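Side-chain contact in computational Design of Enzyme (Synthetic construct, PDB 3TP4), which is a computationally designed protein on what is probably a glycosyl hydrolase family 26 scaffold, apparently intended to carry an activated catalytic triad: residues Ile8-Ala13 / Tyr203-Lys208. Sequence-based numbering, arbitrary orientation.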
ATOM      1  N   ILE A   8       4.491  -0.727  14.844  1.00 27.53           N
ATOM      2  CA  ILE A   8       4.722  -1.275  13.517  1.00 29.65           C
ATOM      3  C   ILE A   8       3.802  -2.468  13.335  1.00 29.69           C
ATOM      4  O   ILE A   8       3.619  -3.260  14.255  1.00 30.22           O
ATOM      5  CB  ILE A   8       6.193  -1.692  13.320  1.00 28.74           C
ATOM      6  CG1 ILE A   8       6.378  -2.420  11.990  1.00 25.25           C
ATOM      7  CG2 ILE A   8       6.662  -2.568  14.470  1.00 33.77           C
ATOM      8  CD1 ILE A   8       7.869  -2.611  11.571  1.00 24.24           C
ATOM      9  N   VAL A   9       3.212  -2.585  12.151  1.00 25.87           N
ATOM     10  CA  VAL A   9       2.218  -3.627  11.893  1.00 24.39           C
ATOM     11  C   VAL A   9       2.753  -5.025  12.187  1.00 30.78           C
ATOM     12  O   VAL A   9       2.072  -5.848  12.807  1.00 27.77           O
ATOM     13  CB  VAL A   9       1.679  -3.510  10.455  1.00 25.55           C
ATOM     14  CG1 VAL A   9       0.941  -4.773  10.044  1.00 23.96           C
ATOM     15  CG2 VAL A   9       0.746  -2.285  10.363  1.00 23.72           C
ATOM     16  N   ASP A  10       3.974  -5.290  11.741  1.00 27.69           N
ATOM     17  CA  ASP A  10       4.612  -6.566  12.011  1.00 28.30           C
ATOM     18  C   ASP A  10       5.582  -6.428  13.183  1.00 35.38           C
ATOM     19  O   ASP A  10       6.723  -5.977  13.010  1.00 30.94           O
ATOM     20  CB  ASP A  10       5.327  -7.075  10.760  1.00 31.09           C
ATOM     21  CG  ASP A  10       6.185  -8.295  11.032  1.00 35.60           C
ATOM     22  OD1 ASP A  10       5.959  -8.981  12.056  1.00 35.92           O
ATOM     23  OD2 ASP A  10       7.094  -8.562  10.223  1.00 35.77           O
ATOM     24  N   ALA A  11       5.121  -6.814  14.374  1.00 30.60           N
ATOM     25  CA  ALA A  11       5.934  -6.673  15.585  1.00 37.42           C
ATOM     26  C   ALA A  11       7.197  -7.527  15.532  1.00 37.69           C
ATOM     27  O   ALA A  11       8.123  -7.314  16.318  1.00 39.52           O
ATOM     28  CB  ALA A  11       5.118  -7.005  16.839  1.00 36.72           C
ATOM     29  N   ASP A  12       7.228  -8.484  14.608  1.00 35.77           N
ATOM     30  CA  ASP A  12       8.385  -9.360  14.423  1.00 33.35           C
ATOM     31  C   ASP A  12       9.240  -8.990  13.204  1.00 36.42           C
ATOM     32  O   ASP A  12      10.067  -9.790  12.765  1.00 30.78           O
ATOM     33  CB  ASP A  12       7.934 -10.818  14.270  1.00 39.80           C
ATOM     34  CG  ASP A  12       7.373 -11.405  15.560  1.00 49.99           C
ATOM     35  OD1 ASP A  12       7.871 -11.061  16.652  1.00 54.99           O
ATOM     36  OD2 ASP A  12       6.432 -12.214  15.475  1.00 55.13           O
ATOM     37  N   ALA A  13       9.031  -7.801  12.648  1.00 31.88           N
ATOM     38  CA  ALA A  13       9.786  -7.362  11.473  1.00 34.16           C
ATOM     39  C   ALA A  13      11.273  -7.260  11.788  1.00 34.98           C
ATOM     40  O   ALA A  13      11.667  -7.005  12.925  1.00 34.45           O
ATOM     41  CB  ALA A  13       9.273  -6.011  10.962  1.00 30.03           C
ATOM     42  N   TYR A 203      -2.290 -13.153   6.181  1.00 24.30           N
ATOM     43  CA  TYR A 203      -1.734 -14.259   5.401  1.00 26.10           C
ATOM     44  C   TYR A 203      -0.220 -14.086   5.222  1.00 29.33           C
ATOM     45  O   TYR A 203       0.552 -14.990   5.535  1.00 29.36           O
ATOM     46  CB  TYR A 203      -2.430 -14.417   4.044  1.00 20.62           C
ATOM     47  CG  TYR A 203      -1.996 -15.677   3.314  1.00 31.47           C
ATOM     48  CD1 TYR A 203      -2.500 -16.914   3.683  1.00 33.82           C
ATOM     49  CD2 TYR A 203      -1.065 -15.632   2.278  1.00 30.34           C
ATOM     50  CE1 TYR A 203      -2.112 -18.078   3.035  1.00 30.63           C
ATOM     51  CE2 TYR A 203      -0.665 -16.791   1.614  1.00 34.89           C
ATOM     52  CZ  TYR A 203      -1.198 -18.018   2.011  1.00 36.59           C
ATOM     53  OH  TYR A 203      -0.832 -19.192   1.388  1.00 33.33           O
ATOM     54  N   LEU A 204       0.207 -12.917   4.757  1.00 29.20           N
ATOM     55  CA  LEU A 204       1.637 -12.675   4.554  1.00 28.86           C
ATOM     56  C   LEU A 204       2.434 -12.740   5.858  1.00 28.98           C
ATOM     57  O   LEU A 204       3.459 -13.416   5.932  1.00 26.70           O
ATOM     58  CB  LEU A 204       1.874 -11.327   3.859  1.00 28.31           C
ATOM     59  CG  LEU A 204       1.458 -11.239   2.380  1.00 28.75           C
ATOM     60  CD1 LEU A 204       1.468  -9.807   1.907  1.00 22.72           C
ATOM     61  CD2 LEU A 204       2.338 -12.113   1.455  1.00 28.20           C
ATOM     62  N   ARG A 205       1.975 -12.025   6.881  1.00 25.35           N
ATOM     63  CA  ARG A 205       2.730 -11.922   8.129  1.00 25.98           C
ATOM     64  C   ARG A 205       2.604 -13.185   8.980  1.00 35.37           C
ATOM     65  O   ARG A 205       3.601 -13.789   9.372  1.00 35.53           O
ATOM     66  CB  ARG A 205       2.271 -10.709   8.944  1.00 25.28           C
ATOM     67  CG  ARG A 205       2.908 -10.588  10.339  1.00 28.54           C
ATOM     68  CD  ARG A 205       2.181  -9.546  11.211  1.00 32.00           C
ATOM     69  NE  ARG A 205       0.790  -9.945  11.476  1.00 26.02           N
ATOM     70  CZ  ARG A 205      -0.202  -9.110  11.797  1.00 30.46           C
ATOM     71  NH1 ARG A 205       0.014  -7.804  11.922  1.00 26.40           N
ATOM     72  NH2 ARG A 205      -1.427  -9.585  11.998  1.00 26.14           N
ATOM     73  N   ASP A 206       1.372 -13.588   9.261  1.00 28.96           N
ATOM     74  CA  ASP A 206       1.149 -14.638  10.252  1.00 32.47           C
ATOM     75  C   ASP A 206       1.227 -16.018   9.634  1.00 31.21           C
ATOM     76  O   ASP A 206       1.686 -16.965  10.268  1.00 36.75           O
ATOM     77  CB  ASP A 206      -0.214 -14.467  10.919  1.00 27.98           C
ATOM     78  CG  ASP A 206      -0.366 -13.127  11.608  1.00 32.08           C
ATOM     79  OD1 ASP A 206       0.614 -12.642  12.203  1.00 31.12           O
ATOM     80  OD2 ASP A 206      -1.470 -12.556  11.560  1.00 33.56           O
ATOM     81  N   VAL A 207       0.736 -16.144   8.411  1.00 29.50           N
ATOM     82  CA  VAL A 207       0.732 -17.437   7.749  1.00 32.79           C
ATOM     83  C   VAL A 207       2.058 -17.721   7.030  1.00 37.89           C
ATOM     84  O   VAL A 207       2.596 -18.813   7.148  1.00 35.76           O
ATOM     85  CB  VAL A 207      -0.460 -17.597   6.780  1.00 39.61           C
ATOM     86  CG1 VAL A 207      -0.324 -18.895   5.991  1.00 45.45           C
ATOM     87  CG2 VAL A 207      -1.805 -17.573   7.553  1.00 27.82           C
ATOM     88  N   LYS A 208       2.593 -16.744   6.300  1.00 33.27           N
ATOM     89  CA  LYS A 208       3.820 -16.982   5.531  1.00 32.12           C
ATOM     90  C   LYS A 208       5.106 -16.566   6.254  1.00 34.78           C
ATOM     91  O   LYS A 208       6.199 -16.976   5.870  1.00 31.26           O
ATOM     92  CB  LYS A 208       3.741 -16.295   4.163  1.00 33.89           C
ATOM     93  CG  LYS A 208       2.521 -16.691   3.349  1.00 35.49           C
ATOM     94  CD  LYS A 208       2.508 -18.187   3.028  1.00 39.76           C
ATOM     95  CE  LYS A 208       3.657 -18.560   2.096  1.00 41.77           C
ATOM     96  NZ  LYS A 208       3.452 -19.908   1.493  1.00 47.78           N
TER
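Arg-205 meets Val-9 and Asp-10 where the last turn of helix 190-207 packs beside the loop leading from strand 4-6 into helix 15-27, on the outer layer of what the family and the parallel strands indicate is a TIM barrel. The helix's preceding residues face elsewhere: Tyr-203 packs on helix 141-157, and Leu-204 reaches Tyr-215 of strand 213-217, a residue that Val-9 touches as well. Of the residues in 203-208, Arg-205 alone touches the loop 8-13. Its CG stands anti to the backbone N (chi1 174°), and the bend at chi3 (64°) lets the methylenes pass Asp-10 and sets NH1 at Val-9 O. Arg-205 NH1 donates to Val-9 O at 3.0 Å, a bent bond with an N-H...O angle of 132° that reaches the oxygen from above the carbonyl plane. Val-9 CG1 lies 3.7 Å from Arg-205 NH1. Asp-10 OD1 lies 3.9 Å from Arg-205 CG, whereas Arg-205 NE is 5.3 Å from Asp-10 OD1, too far for a salt bridge; OD1 accepts from Asp-12 N in an Asx turn. The next helical residue, Asp-206, holds the guanidinium side-on in a salt bridge with two hydrogen bonds: Arg-205 NE reaches Asp-206 OD1 at 2.8 Å, and Asp-206 OD2 also forms a salt bridge with Arg-396. This grip is likely to limit rotation of the guanidinium and keep NH1 directed at the loop. Replacing Arg-205 by alanine removes the guanidinium and would probably leave Val-9 O without this donor and Asp-206 without one of its cationic partners. The second prong of the grip is the straighter one, with Arg-205 NH2 3.0 Å from Asp-206 OD2 on the syn side of the carboxylate.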